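Local coordinates for chorismate mutase (Helicobacter pylori, PDB 6AL9), which catalyses the rearrangement of chorismate to prephenate, as an all-helical chorismate mutase of the AroQ type whose two chains intertwine, at the interface of chains A and B. Numbering follows the deposited sequence. Chains: chain A/B, Chorismate mutase.

The interface of chains A and B. Residues chain A 30, 51, 55, 76; chain B 13, 16-17, 20.
The long helix 9-41 of chain B runs past all three helices of chain A along an AroQ-type active site, and A:Arg30, A:Arg51 and A:Tyr76 reach the acidic face of that helix. B:Asp20 takes A:Arg30 side-on: A:Arg30 NE gives a nearly straight hydrogen bond to B:Asp20 OD1 (2.8 Å), and NH2 gives one to OD2, which uses its syn lone pair. The guanidinium and carboxylate planes lie 27° apart, so the pair is nearly flat, and the two bonds fix how the guanidinium is turned. The extended chain of A:Arg30, with CG anti to the backbone N (chi1 -168°), carries its head across B:Asp20 at about a right angle. A:Tyr76 OH, the phenol hydroxyl, adds a second donor to B:Asp20 OD1 (2.7 Å), arriving well above the carboxylate plane, its ring turned almost perpendicular to that plane. Two donors on OD1 and one on OD2 would be expected to stabilise the charged form of B:Asp20.

One turn earlier, B:Asp17 OD1 accepts from A:Arg51 NH2 at 2.7 Å in a salt bridge that comes from above the carboxylate plane; the second contact, from NH1, is weak. The A:Arg51 chain bends at chi2 (69°), and its guanidinium is layered between A:Ile55 CG1, 3.7 Å above the plane and over its centre, and the CD of B:Arg13 toward the rim of the other face. B:Arg13, the arginine that AroQ enzymes take from the partner chain, slides past A:Arg51 in the opposite direction. Between the two salt bridges sits B:Ile16, whose CD1 packs on the aliphatic CG of A:Arg30 (3.7 Å) while CG2 lies near NH2 of both arginines.

A:Arg30, A:Arg51 and A:Ile55 also line the ligand pocket, and B:Arg13 belongs to a pyruvate-binding site; the partner's aspartates probably hold the two chain A arginines in position within the pocket, which would tie dimer assembly to the shape of the active site.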
ATOM      1  N   ARG A  30       0.513  10.350   0.171  1.00 23.50           N
ATOM      2  CA  ARG A  30       0.663  10.137  -1.260  1.00 23.55           C
ATOM      3  C   ARG A  30      -0.581  10.608  -1.998  1.00 25.23           C
ATOM      4  O   ARG A  30      -0.484  11.090  -3.148  1.00 25.23           O
ATOM      5  CB  ARG A  30       0.953   8.667  -1.562  1.00 20.93           C
ATOM      6  CG  ARG A  30       1.409   8.385  -2.979  1.00 20.90           C
ATOM      7  CD  ARG A  30       1.304   6.898  -3.290  1.00 21.72           C
ATOM      8  NE  ARG A  30       2.091   6.512  -4.451  1.00 21.43           N
ATOM      9  CZ  ARG A  30       1.684   6.641  -5.708  1.00 22.83           C
ATOM     10  NH1 ARG A  30       0.482   7.154  -6.000  1.00 22.61           N
ATOM     11  NH2 ARG A  30       2.491   6.255  -6.686  1.00 23.58           N
ATOM     12  N   ARG A  51       3.853   7.095 -16.998  1.00 34.81           N
ATOM     13  CA  ARG A  51       4.280   7.301 -15.607  1.00 34.23           C
ATOM     14  C   ARG A  51       4.044   6.062 -14.708  1.00 33.30           C
ATOM     15  O   ARG A  51       4.937   5.681 -13.948  1.00 31.60           O
ATOM     16  CB  ARG A  51       3.566   8.540 -15.017  1.00 34.60           C
ATOM     17  CG  ARG A  51       3.767   8.800 -13.527  1.00 33.30           C
ATOM     18  CD  ARG A  51       5.191   9.223 -13.175  1.00 32.66           C
ATOM     19  NE  ARG A  51       5.335   9.486 -11.741  1.00 30.67           N
ATOM     20  CZ  ARG A  51       6.471   9.404 -11.051  1.00 29.76           C
ATOM     21  NH1 ARG A  51       7.607   9.065 -11.636  1.00 31.85           N
ATOM     22  NH2 ARG A  51       6.472   9.659  -9.754  1.00 27.96           N
ATOM     23  N   ILE A  55       7.050   4.104 -12.843  1.00 31.42           N
ATOM     24  CA  ILE A  55       7.064   3.790 -11.403  1.00 27.62           C
ATOM     25  C   ILE A  55       7.350   2.303 -11.138  1.00 27.33           C
ATOM     26  O   ILE A  55       8.296   1.962 -10.430  1.00 25.49           O
ATOM     27  CB  ILE A  55       5.741   4.229 -10.736  1.00 26.61           C
ATOM     28  CG1 ILE A  55       5.743   5.762 -10.615  1.00 26.80           C
ATOM     29  CG2 ILE A  55       5.559   3.570  -9.376  1.00 26.09           C
ATOM     30  CD1 ILE A  55       4.498   6.354 -10.007  1.00 26.22           C
ATOM     31  N   TYR A  76       0.455  -1.895  -6.732  1.00 20.52           N
ATOM     32  CA  TYR A  76       0.370  -0.576  -7.323  1.00 20.88           C
ATOM     33  C   TYR A  76      -0.801  -0.407  -8.254  1.00 21.86           C
ATOM     34  O   TYR A  76      -1.277   0.707  -8.408  1.00 22.03           O
ATOM     35  CB  TYR A  76       1.699  -0.138  -7.971  1.00 20.48           C
ATOM     36  CG  TYR A  76       2.558   0.559  -6.944  1.00 19.37           C
ATOM     37  CD1 TYR A  76       2.309   1.876  -6.594  1.00 19.26           C
ATOM     38  CD2 TYR A  76       3.541  -0.127  -6.245  1.00 19.12           C
ATOM     39  CE1 TYR A  76       3.044   2.503  -5.609  1.00 18.84           C
ATOM     40  CE2 TYR A  76       4.284   0.503  -5.275  1.00 19.28           C
ATOM     41  CZ  TYR A  76       4.020   1.820  -4.960  1.00 18.54           C
ATOM     42  OH  TYR A  76       4.739   2.465  -3.981  1.00 21.19           O
TER
ATOM     43  N   ARG B  13       6.520  14.812  -8.193  1.00 28.25           N
ATOM     44  CA  ARG B  13       6.719  13.440  -8.618  1.00 28.45           C
ATOM     45  C   ARG B  13       7.915  12.803  -7.958  1.00 28.60           C
ATOM     46  O   ARG B  13       7.922  11.593  -7.742  1.00 29.28           O
ATOM     47  CB  ARG B  13       6.877  13.366 -10.124  1.00 31.15           C
ATOM     48  CG  ARG B  13       5.542  13.374 -10.835  1.00 34.12           C
ATOM     49  CD  ARG B  13       5.737  13.204 -12.334  1.00 35.83           C
ATOM     50  NE  ARG B  13       4.562  12.611 -12.957  1.00 37.17           N
ATOM     51  CZ  ARG B  13       4.238  12.770 -14.237  1.00 42.03           C
ATOM     52  NH1 ARG B  13       3.136  12.219 -14.732  1.00 42.46           N
ATOM     53  NH2 ARG B  13       5.000  13.511 -15.023  1.00 45.57           N
ATOM     54  N   ILE B  16       6.287  11.808  -4.514  1.00 29.78           N
ATOM     55  CA  ILE B  16       5.682  10.487  -4.811  1.00 29.41           C
ATOM     56  C   ILE B  16       6.718   9.351  -4.820  1.00 24.86           C
ATOM     57  O   ILE B  16       6.535   8.344  -4.171  1.00 25.02           O
ATOM     58  CB  ILE B  16       4.999  10.503  -6.191  1.00 30.43           C
ATOM     59  CG1 ILE B  16       3.781  11.433  -6.183  1.00 32.25           C
ATOM     60  CG2 ILE B  16       4.648   9.105  -6.668  1.00 30.54           C
ATOM     61  CD1 ILE B  16       2.576  10.960  -5.410  1.00 30.01           C
ATOM     62  N   ASP B  17       7.810   9.537  -5.544  1.00 22.85           N
ATOM     63  CA  ASP B  17       8.863   8.519  -5.672  1.00 22.64           C
ATOM     64  C   ASP B  17       9.451   8.139  -4.313  1.00 21.52           C
ATOM     65  O   ASP B  17       9.724   6.969  -4.029  1.00 21.15           O
ATOM     66  CB  ASP B  17      10.016   9.047  -6.570  1.00 23.99           C
ATOM     67  CG  ASP B  17       9.670   9.113  -8.054  1.00 25.53           C
ATOM     68  OD1 ASP B  17       8.593   8.647  -8.512  1.00 26.92           O
ATOM     69  OD2 ASP B  17      10.518   9.646  -8.790  1.00 27.91           O
ATOM     70  N   ASP B  20       6.957   6.124  -2.573  1.00 23.37           N
ATOM     71  CA  ASP B  20       6.906   4.793  -3.110  1.00 24.21           C
ATOM     72  C   ASP B  20       8.070   3.914  -2.672  1.00 23.83           C
ATOM     73  O   ASP B  20       7.871   2.749  -2.465  1.00 23.79           O
ATOM     74  CB  ASP B  20       6.779   4.820  -4.624  1.00 25.90           C
ATOM     75  CG  ASP B  20       5.393   5.246  -5.079  1.00 27.78           C
ATOM     76  OD1 ASP B  20       4.437   5.080  -4.292  1.00 30.44           O
ATOM     77  OD2 ASP B  20       5.245   5.726  -6.229  1.00 30.92           O
TER